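Local structure of acyl-coenzyme A oxidase (5K3H) at residues A41-R44 and R45-A49; I72-S75 and A76-T80; S60-L63 and P64-T67. The protein catalyses the first, FAD-dependent step of peroxisomal beta-oxidation, desaturating acyl-CoA to the 2-trans-enoyl-CoA while reducing oxygen to hydrogen peroxide. All coordinates share one frame; numbering follows the deposited sequence.

Interaction 1. Residues A41-R44 and R45-A49; sequences ARRR and REITA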
ATOM      1  N   ALA B  41     -26.368  -2.710 -18.308  1.00 26.41           N
ATOM      2  CA  ALA B  41     -26.080  -3.772 -17.352  1.00 25.45           C
ATOM      3  C   ALA B  41     -26.288  -5.155 -17.964  1.00 24.91           C
ATOM      4  O   ALA B  41     -25.420  -6.026 -17.862  1.00 24.52           O
ATOM      5  CB  ALA B  41     -26.954  -3.601 -16.107  1.00 24.65           C
ATOM      6  N   ARG B  42     -27.426  -5.366 -18.626  1.00 25.54           N
ATOM      7  CA  ARG B  42     -27.703  -6.666 -19.237  1.00 26.95           C
ATOM      8  C   ARG B  42     -26.666  -7.023 -20.294  1.00 24.35           C
ATOM      9  O   ARG B  42     -26.286  -8.192 -20.435  1.00 23.56           O
ATOM     10  CB  ARG B  42     -29.108  -6.691 -19.840  1.00 30.87           C
ATOM     11  CG  ARG B  42     -29.490  -8.087 -20.284  1.00 34.25           C
ATOM     12  CD  ARG B  42     -30.641  -8.120 -21.241  1.00 37.02           C
ATOM     13  NE  ARG B  42     -31.702  -7.211 -20.842  1.00 43.33           N
ATOM     14  CZ  ARG B  42     -32.560  -6.652 -21.689  1.00 54.80           C
ATOM     15  NH1 ARG B  42     -32.476  -6.911 -22.990  1.00 62.36           N
ATOM     16  NH2 ARG B  42     -33.506  -5.842 -21.236  1.00 58.27           N
ATOM     17  N   ARG B  43     -26.211  -6.042 -21.068  1.00 26.64           N
ATOM     18  CA  ARG B  43     -25.232  -6.362 -22.097  1.00 25.55           C
ATOM     19  C   ARG B  43     -23.952  -6.915 -21.477  1.00 25.24           C
ATOM     20  O   ARG B  43     -23.292  -7.779 -22.068  1.00 26.69           O
ATOM     21  CB  ARG B  43     -24.953  -5.137 -22.975  1.00 25.59           C
ATOM     22  CG  ARG B  43     -26.064  -4.835 -24.007  1.00 25.75           C
ATOM     23  CD  ARG B  43     -26.114  -5.939 -25.054  1.00 24.94           C
ATOM     24  NE  ARG B  43     -24.843  -6.106 -25.756  1.00 25.17           N
ATOM     25  CZ  ARG B  43     -24.295  -7.292 -26.027  1.00 25.21           C
ATOM     26  NH1 ARG B  43     -24.909  -8.395 -25.639  1.00 24.74           N
ATOM     27  NH2 ARG B  43     -23.137  -7.378 -26.677  1.00 25.90           N
ATOM     28  N   ARG B  44     -23.573  -6.419 -20.296  1.00 22.90           N
ATOM     29  CA  ARG B  44     -22.434  -6.995 -19.576  1.00 22.46           C
ATOM     30  C   ARG B  44     -22.650  -8.477 -19.292  1.00 21.70           C
ATOM     31  O   ARG B  44     -21.740  -9.299 -19.467  1.00 20.70           O
ATOM     32  CB  ARG B  44     -22.179  -6.235 -18.268  1.00 22.04           C
ATOM     33  CG  ARG B  44     -21.651  -4.803 -18.441  1.00 21.69           C
ATOM     34  CD  ARG B  44     -21.336  -4.157 -17.106  1.00 22.00           C
ATOM     35  NE  ARG B  44     -20.149  -4.705 -16.458  1.00 21.39           N
ATOM     36  CZ  ARG B  44     -20.170  -5.700 -15.568  1.00 21.76           C
ATOM     37  NH1 ARG B  44     -21.316  -6.272 -15.230  1.00 22.26           N
ATOM     38  NH2 ARG B  44     -19.052  -6.133 -15.007  1.00 21.47           N
ATOM     39  N   ARG B  45     -23.846  -8.833 -18.817  1.00 23.03           N
ATOM     40  CA  ARG B  45     -24.123 -10.233 -18.512  1.00 24.23           C
ATOM     41  C   ARG B  45     -24.124 -11.081 -19.772  1.00 24.72           C
ATOM     42  O   ARG B  45     -23.656 -12.226 -19.744  1.00 25.98           O
ATOM     43  CB  ARG B  45     -25.450 -10.359 -17.764  1.00 24.00           C
ATOM     44  CG  ARG B  45     -25.413  -9.577 -16.454  1.00 24.68           C
ATOM     45  CD  ARG B  45     -26.516  -9.942 -15.494  1.00 25.36           C
ATOM     46  NE  ARG B  45     -27.843  -9.590 -15.996  1.00 25.65           N
ATOM     47  CZ  ARG B  45     -28.380  -8.380 -15.895  1.00 24.36           C
ATOM     48  NH1 ARG B  45     -27.699  -7.388 -15.330  1.00 24.40           N
ATOM     49  NH2 ARG B  45     -29.590  -8.161 -16.373  1.00 23.79           N
ATOM     50  N   GLU B  46     -24.633 -10.533 -20.893  1.00 26.81           N
ATOM     51  CA  GLU B  46     -24.636 -11.269 -22.155  1.00 27.05           C
ATOM     52  C   GLU B  46     -23.228 -11.459 -22.688  1.00 26.17           C
ATOM     53  O   GLU B  46     -22.890 -12.542 -23.177  1.00 26.05           O
ATOM     54  CB  GLU B  46     -25.496 -10.548 -23.195  1.00 27.34           C
ATOM     55  CG  GLU B  46     -26.963 -10.491 -22.850  1.00 28.03           C
ATOM     56  CD  GLU B  46     -27.796  -9.745 -23.886  1.00 28.39           C
ATOM     57  OE1 GLU B  46     -27.220  -9.224 -24.854  1.00 29.36           O
ATOM     58  OE2 GLU B  46     -29.029  -9.652 -23.726  1.00 28.53           O
ATOM     59  N   ILE B  47     -22.407 -10.408 -22.619  1.00 25.07           N
ATOM     60  CA  ILE B  47     -21.005 -10.497 -23.027  1.00 25.59           C
ATOM     61  C   ILE B  47     -20.272 -11.558 -22.215  1.00 25.58           C
ATOM     62  O   ILE B  47     -19.497 -12.357 -22.759  1.00 26.83           O
ATOM     63  CB  ILE B  47     -20.319  -9.127 -22.892  1.00 25.97           C
ATOM     64  CG1 ILE B  47     -20.840  -8.136 -23.925  1.00 26.70           C
ATOM     65  CG2 ILE B  47     -18.814  -9.273 -22.955  1.00 26.27           C
ATOM     66  CD1 ILE B  47     -20.498  -6.699 -23.571  1.00 27.25           C
ATOM     67  N   THR B  48     -20.479 -11.553 -20.895  1.00 24.75           N
ATOM     68  CA  THR B  48     -19.846 -12.538 -20.023  1.00 24.41           C
ATOM     69  C   THR B  48     -20.261 -13.949 -20.404  1.00 25.45           C
ATOM     70  O   THR B  48     -19.418 -14.846 -20.499  1.00 25.95           O
ATOM     71  CB  THR B  48     -20.201 -12.217 -18.566  1.00 23.60           C
ATOM     72  OG1 THR B  48     -19.604 -10.972 -18.218  1.00 22.98           O
ATOM     73  CG2 THR B  48     -19.739 -13.291 -17.588  1.00 23.05           C
ATOM     74  N   ALA B  49     -21.568 -14.164 -20.614  1.00 26.35           N
ATOM     75  CA  ALA B  49     -22.064 -15.484 -20.985  1.00 26.97           C
ATOM     76  C   ALA B  49     -21.499 -15.924 -22.331  1.00 27.98           C
ATOM     77  O   ALA B  49     -21.093 -17.080 -22.500  1.00 27.88           O
ATOM     78  CB  ALA B  49     -23.589 -15.468 -21.020  1.00 26.92           C
TER

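Interaction 2. Residues I72-S75 and A76-T80; sequences IMES and ARKLT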
ATOM      1  N   ILE B  72       3.124 -11.302 -21.087  1.00 25.17           N
ATOM      2  CA  ILE B  72       3.077 -10.475 -22.298  1.00 25.92           C
ATOM      3  C   ILE B  72       2.736 -11.319 -23.535  1.00 26.18           C
ATOM      4  O   ILE B  72       1.904 -10.914 -24.361  1.00 27.25           O
ATOM      5  CB  ILE B  72       4.398  -9.686 -22.450  1.00 26.70           C
ATOM      6  CG1 ILE B  72       4.518  -8.683 -21.282  1.00 27.38           C
ATOM      7  CG2 ILE B  72       4.461  -8.966 -23.792  1.00 26.44           C
ATOM      8  CD1 ILE B  72       5.808  -7.877 -21.224  1.00 27.78           C
ATOM      9  N   MET B  73       3.339 -12.513 -23.668  1.00 27.64           N
ATOM     10  CA  MET B  73       2.951 -13.444 -24.737  1.00 29.31           C
ATOM     11  C   MET B  73       1.455 -13.772 -24.689  1.00 27.41           C
ATOM     12  O   MET B  73       0.759 -13.719 -25.710  1.00 26.21           O
ATOM     13  CB  MET B  73       3.779 -14.728 -24.648  1.00 31.81           C
ATOM     14  CG  MET B  73       5.118 -14.655 -25.377  1.00 35.39           C
ATOM     15  SD  MET B  73       5.021 -14.334 -27.158  1.00 40.55           S
ATOM     16  CE  MET B  73       4.622 -15.976 -27.779  1.00 39.64           C
ATOM     17  N   GLU B  74       0.954 -14.153 -23.513  1.00 26.95           N
ATOM     18  CA  GLU B  74      -0.458 -14.477 -23.365  1.00 27.43           C
ATOM     19  C   GLU B  74      -1.337 -13.282 -23.723  1.00 27.12           C
ATOM     20  O   GLU B  74      -2.359 -13.426 -24.402  1.00 26.49           O
ATOM     21  CB  GLU B  74      -0.710 -14.926 -21.921  1.00 28.85           C
ATOM     22  CG  GLU B  74      -2.164 -15.133 -21.527  1.00 31.07           C
ATOM     23  CD  GLU B  74      -2.693 -16.463 -22.046  1.00 32.89           C
ATOM     24  OE1 GLU B  74      -1.929 -17.196 -22.693  1.00 33.38           O
ATOM     25  OE2 GLU B  74      -3.866 -16.789 -21.812  1.00 34.60           O
ATOM     26  N   SER B  75      -0.950 -12.088 -23.278  1.00 26.87           N
ATOM     27  CA  SER B  75      -1.743 -10.897 -23.548  1.00 26.39           C
ATOM     28  C   SER B  75      -1.807 -10.612 -25.048  1.00 26.81           C
ATOM     29  O   SER B  75      -2.850 -10.194 -25.566  1.00 24.45           O
ATOM     30  CB  SER B  75      -1.155  -9.712 -22.752  1.00 25.80           C
ATOM     31  OG  SER B  75      -1.924  -8.521 -22.858  1.00 26.31           O
ATOM     32  N   ALA B  76      -0.683 -10.804 -25.760  1.00 29.41           N
ATOM     33  CA  ALA B  76      -0.669 -10.632 -27.215  1.00 29.58           C
ATOM     34  C   ALA B  76      -1.503 -11.708 -27.905  1.00 29.89           C
ATOM     35  O   ALA B  76      -2.234 -11.422 -28.863  1.00 29.29           O
ATOM     36  CB  ALA B  76       0.771 -10.650 -27.734  1.00 30.50           C
ATOM     37  N   ARG B  77      -1.399 -12.953 -27.434  1.00 28.37           N
ATOM     38  CA  ARG B  77      -2.248 -14.030 -27.930  1.00 30.05           C
ATOM     39  C   ARG B  77      -3.727 -13.644 -27.903  1.00 30.06           C
ATOM     40  O   ARG B  77      -4.393 -13.616 -28.946  1.00 27.90           O
ATOM     41  CB  ARG B  77      -2.004 -15.289 -27.098  1.00 31.03           C
ATOM     42  CG  ARG B  77      -2.628 -16.548 -27.667  1.00 32.84           C
ATOM     43  CD  ARG B  77      -2.497 -17.725 -26.703  1.00 32.55           C
ATOM     44  NE  ARG B  77      -3.275 -17.570 -25.480  1.00 32.29           N
ATOM     45  CZ  ARG B  77      -4.606 -17.666 -25.426  1.00 32.49           C
ATOM     46  NH1 ARG B  77      -5.316 -17.898 -26.523  1.00 31.20           N
ATOM     47  NH2 ARG B  77      -5.237 -17.512 -24.270  1.00 34.18           N
ATOM     48  N   LYS B  78      -4.250 -13.324 -26.707  1.00 29.36           N
ATOM     49  CA  LYS B  78      -5.666 -12.969 -26.560  1.00 29.72           C
ATOM     50  C   LYS B  78      -6.020 -11.726 -27.354  1.00 29.26           C
ATOM     51  O   LYS B  78      -7.130 -11.623 -27.899  1.00 27.69           O
ATOM     52  CB  LYS B  78      -6.007 -12.754 -25.086  1.00 30.37           C
ATOM     53  CG  LYS B  78      -5.858 -14.005 -24.277  1.00 32.10           C
ATOM     54  CD  LYS B  78      -6.502 -13.885 -22.924  1.00 33.27           C
ATOM     55  CE  LYS B  78      -5.564 -13.137 -21.993  1.00 35.95           C
ATOM     56  NZ  LYS B  78      -5.936 -13.345 -20.571  1.00 37.97           N
ATOM     57  N   LEU B  79      -5.095 -10.772 -27.440  1.00 29.04           N
ATOM     58  CA  LEU B  79      -5.384  -9.545 -28.167  1.00 29.96           C
ATOM     59  C   LEU B  79      -5.669  -9.828 -29.642  1.00 29.32           C
ATOM     60  O   LEU B  79      -6.629  -9.289 -30.207  1.00 28.30           O
ATOM     61  CB  LEU B  79      -4.214  -8.575 -27.998  1.00 30.89           C
ATOM     62  CG  LEU B  79      -4.371  -7.101 -28.351  1.00 32.93           C
ATOM     63  CD1 LEU B  79      -5.579  -6.504 -27.654  1.00 32.24           C
ATOM     64  CD2 LEU B  79      -3.109  -6.387 -27.906  1.00 34.08           C
ATOM     65  N   THR B  80      -4.870 -10.693 -30.281  1.00 31.68           N
ATOM     66  CA  THR B  80      -5.115 -11.000 -31.689  1.00 32.33           C
ATOM     67  C   THR B  80      -6.443 -11.732 -31.873  1.00 30.74           C
ATOM     68  O   THR B  80      -7.180 -11.455 -32.830  1.00 30.13           O
ATOM     69  CB  THR B  80      -3.962 -11.813 -32.283  1.00 34.01           C
ATOM     70  OG1 THR B  80      -3.814 -13.030 -31.559  1.00 36.37           O
ATOM     71  CG2 THR B  80      -2.651 -11.042 -32.265  1.00 34.33           C
TER

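Interaction 3. Residues S60-L63 and P64-T67; sequences SMPL and PYMT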
ATOM      1  N   SER B  60      -4.966 -18.792 -20.003  1.00 27.28           N
ATOM      2  CA  SER B  60      -4.487 -20.165 -20.167  1.00 27.40           C
ATOM      3  C   SER B  60      -4.086 -20.773 -18.829  1.00 27.59           C
ATOM      4  O   SER B  60      -4.192 -21.991 -18.653  1.00 26.87           O
ATOM      5  CB  SER B  60      -3.316 -20.231 -21.152  1.00 26.73           C
ATOM      6  OG  SER B  60      -2.250 -19.370 -20.767  1.00 26.63           O
ATOM      7  N   MET B  61      -3.632 -19.958 -17.883  1.00 25.09           N
ATOM      8  CA  MET B  61      -3.455 -20.396 -16.503  1.00 25.60           C
ATOM      9  C   MET B  61      -3.619 -19.184 -15.597  1.00 24.08           C
ATOM     10  O   MET B  61      -3.702 -18.047 -16.079  1.00 22.75           O
ATOM     11  CB  MET B  61      -2.085 -21.054 -16.301  1.00 28.61           C
ATOM     12  CG  MET B  61      -0.928 -20.253 -16.804  1.00 30.59           C
ATOM     13  SD  MET B  61       0.626 -20.932 -16.202  1.00 39.90           S
ATOM     14  CE  MET B  61       0.180 -22.663 -16.024  1.00 38.63           C
ATOM     15  N   PRO B  62      -3.682 -19.387 -14.273  1.00 21.73           N
ATOM     16  CA  PRO B  62      -3.765 -18.227 -13.366  1.00 22.01           C
ATOM     17  C   PRO B  62      -2.608 -17.249 -13.582  1.00 22.46           C
ATOM     18  O   PRO B  62      -1.429 -17.623 -13.533  1.00 22.43           O
ATOM     19  CB  PRO B  62      -3.725 -18.867 -11.973  1.00 21.85           C
ATOM     20  CG  PRO B  62      -4.362 -20.190 -12.191  1.00 21.73           C
ATOM     21  CD  PRO B  62      -3.895 -20.651 -13.544  1.00 21.71           C
ATOM     22  N   LEU B  63      -2.960 -15.980 -13.821  1.00 23.01           N
ATOM     23  CA  LEU B  63      -1.945 -14.963 -14.103  1.00 23.14           C
ATOM     24  C   LEU B  63      -0.838 -14.877 -13.059  1.00 22.34           C
ATOM     25  O   LEU B  63       0.315 -14.630 -13.452  1.00 21.57           O
ATOM     26  CB  LEU B  63      -2.602 -13.588 -14.300  1.00 23.27           C
ATOM     27  CG  LEU B  63      -3.654 -13.507 -15.407  1.00 23.78           C
ATOM     28  CD1 LEU B  63      -3.988 -12.060 -15.753  1.00 24.28           C
ATOM     29  CD2 LEU B  63      -3.223 -14.276 -16.671  1.00 23.82           C
ATOM     30  N   PRO B  64      -1.089 -15.034 -11.748  1.00 21.80           N
ATOM     31  CA  PRO B  64       0.029 -14.959 -10.792  1.00 20.77           C
ATOM     32  C   PRO B  64       1.042 -16.090 -10.953  1.00 20.71           C
ATOM     33  O   PRO B  64       2.153 -15.982 -10.409  1.00 20.97           O
ATOM     34  CB  PRO B  64      -0.667 -15.032  -9.426  1.00 20.75           C
ATOM     35  CG  PRO B  64      -2.083 -14.650  -9.669  1.00 20.84           C
ATOM     36  CD  PRO B  64      -2.397 -15.077 -11.055  1.00 21.29           C
ATOM     37  N   TYR B  65       0.710 -17.166 -11.680  1.00 22.53           N
ATOM     38  CA  TYR B  65       1.700 -18.217 -11.920  1.00 22.59           C
ATOM     39  C   TYR B  65       2.772 -17.814 -12.908  1.00 23.32           C
ATOM     40  O   TYR B  65       3.855 -18.399 -12.870  1.00 23.50           O
ATOM     41  CB  TYR B  65       1.085 -19.488 -12.500  1.00 22.03           C
ATOM     42  CG  TYR B  65       0.160 -20.294 -11.636  1.00 21.53           C
ATOM     43  CD1 TYR B  65      -0.116 -19.936 -10.326  1.00 20.91           C
ATOM     44  CD2 TYR B  65      -0.430 -21.441 -12.151  1.00 21.54           C
ATOM     45  CE1 TYR B  65      -0.974 -20.689  -9.564  1.00 20.82           C
ATOM     46  CE2 TYR B  65      -1.277 -22.200 -11.400  1.00 21.35           C
ATOM     47  CZ  TYR B  65      -1.555 -21.827 -10.111  1.00 21.02           C
ATOM     48  OH  TYR B  65      -2.407 -22.614  -9.377  1.00 20.75           O
ATOM     49  N   MET B  66       2.495 -16.832 -13.770  1.00 23.12           N
ATOM     50  CA  MET B  66       3.262 -16.566 -14.974  1.00 24.02           C
ATOM     51  C   MET B  66       4.381 -15.557 -14.714  1.00 24.60           C
ATOM     52  O   MET B  66       4.215 -14.592 -13.962  1.00 24.97           O
ATOM     53  CB  MET B  66       2.341 -16.010 -16.058  1.00 25.75           C
ATOM     54  CG  MET B  66       1.219 -16.915 -16.522  1.00 27.69           C
ATOM     55  SD  MET B  66       0.305 -16.045 -17.831  1.00 31.11           S
ATOM     56  CE  MET B  66      -1.130 -17.060 -18.127  1.00 31.33           C
ATOM     57  N   THR B  67       5.515 -15.754 -15.385  1.00 24.75           N
ATOM     58  CA  THR B  67       6.530 -14.714 -15.411  1.00 24.82           C
ATOM     59  C   THR B  67       6.044 -13.532 -16.256  1.00 24.63           C
ATOM     60  O   THR B  67       5.030 -13.618 -16.968  1.00 25.41           O
ATOM     61  CB  THR B  67       7.842 -15.263 -15.969  1.00 25.49           C
ATOM     62  OG1 THR B  67       7.639 -15.637 -17.338  1.00 28.44           O
ATOM     63  CG2 THR B  67       8.254 -16.502 -15.205  1.00 24.67           C
TER

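Interaction 1. Residues A41-R44 and R45-A49
Arg-43 NH1 donates to Glu-46 OE1 over 2.6 Å, a salt bridge between residues three apart in helix 38-52. The acceptor lies close to the guanidinium plane and offers its anti lone pair, the one turned from the other oxygen, with an N-H...O angle of 141°. The two flat groups stand 57° apart. Arg-43 manages this by folding back on itself, with bends at chi2 and chi3 (-58°) that bring its tip over Ile-47, whose CG1 sits above one guanidinium face, 3.7 Å from NH2. NE and NH2 are held by Glu-97 and the carbonyl of Ile-89, so a leucine here would probably leave both Glu-46 and Glu-97 without their mate. The second oxygen, Glu-46 OE2, lies at 3.3 Å from Arg-42 CD, and the charged end of Arg-42 turns to Glu-38 instead. Arg-45 lays one guanidinium face over Arg-42 CA on its way to Glu-619. Beneath the side chains the helical bonds run on, with Ile-47 N to Arg-43 O at 2.8 Å. Glu-38, Glu-46, Glu-97 and Glu-619 each pair with one of Arg-42, Arg-43 and Arg-45, while Arg-44 bonds to the Glu-619 carbonyl; this probably offsets positive charge along the helix.

Interaction 2. Residues I72-S75 and A76-T80
Glu-74 and Arg-77 form an i to i+3 salt bridge along helix 68-85, in the N-terminal region of the acyl-CoA oxidase fold. The grip is side-on and twofold: NE of Arg-77 meets Glu-74 OE1 at 3.1 Å, and NH2 of Arg-77 meets Glu-74 OE2 at 2.9 Å. Both bonds are nearly straight, and both oxygens lie almost in the guanidinium plane. The carboxylate is turned 53° against it, and both nitrogens approach from above the carboxylate plane. The two chains run side by side in the same direction; the turn at Arg-77 chi3 (67°) swings the guanidinium back toward the acid. Lys-78 crosses Glu-74 with its methylenes, CE of Lys-78 resting 4.0 Å from Glu-74 CG, while its ammonium group is engaged by Asp-59 and the carbonyl of Val-105. Farther out, Ser-60 N donates to Glu-74 OE2, and the Glu-56 carbonyl takes a bond from Arg-77 NH1, tying both members of the pair to the loop that precedes helix 68-85. Tyr-661 of the second subunit packs on Met-73, Arg-77 and Thr-80. Thr-80 OG1 donates to Arg-77 O at 2.7 Å, about one turn along the helix.

Interaction 3. Residues S60-L63 and P64-T67
The backbone makes a tight turn in which Tyr-65 N reaches Pro-62 O at 2.9 Å and Met-66 N reaches Leu-63 O at 3.1 Å, both i to i+3 bonds whose donors stand above the acceptor's carbonyl plane. The same turn brings the ring of Pro-62 onto the phenol of Tyr-65. Pro-62 CB lies 3.9 Å from the centroid of the Tyr-65 ring and only 2° off its normal, a CH-pi contact over the face, with CG and CD of the proline spread toward the CE2 side. Met-61 CE approaches the same ring at its edge, near the ring plane. This short 3-10 turn is followed, after Met-66, by the start of helix 68-85: Thr-67 is the N-cap residue, its side chain capping a backbone N of the helix, and its own N bonds to Glu-70, a pattern consistent with a capping box. Met-66, extended beyond CG (chi2 -179°, chi3 -171°), carries its methyl to Met-61, where Met-66 CE lies 3.4 Å from Met-61 O and 3.5 Å from Met-61 CG; it also touches Leu-63 CD2 at 3.8 Å and the hydroxyl of Ser-60. Tyr-65 OH is hydrogen-bonded to the carbonyl of Trp-643; the indole of that residue, in helix 636-645, also meets the Tyr-65 ring and packs on Pro-62 and Pro-64.

Read from the N terminus, interaction 1 comes first, within helix 38-52; interaction 3 follows in the connecting loop, and interaction 2 lies in helix 68-85. All three are local and strictly in series, so none nests within or crosses another, and none by itself closes a long loop. Interaction 1 stands apart, its centre 23 Å from that of interaction 2 and 25 Å from that of interaction 3. Interactions 3 and 2 touch: besides the bond to Ser-60, Met-66 CE packs at 4.0 Å from Glu-74 CG, folding the loop back on the helix it precedes. Both also meet the second subunit, whereas interaction 1 joins its helix to helix 97-105 and the 619-623 region.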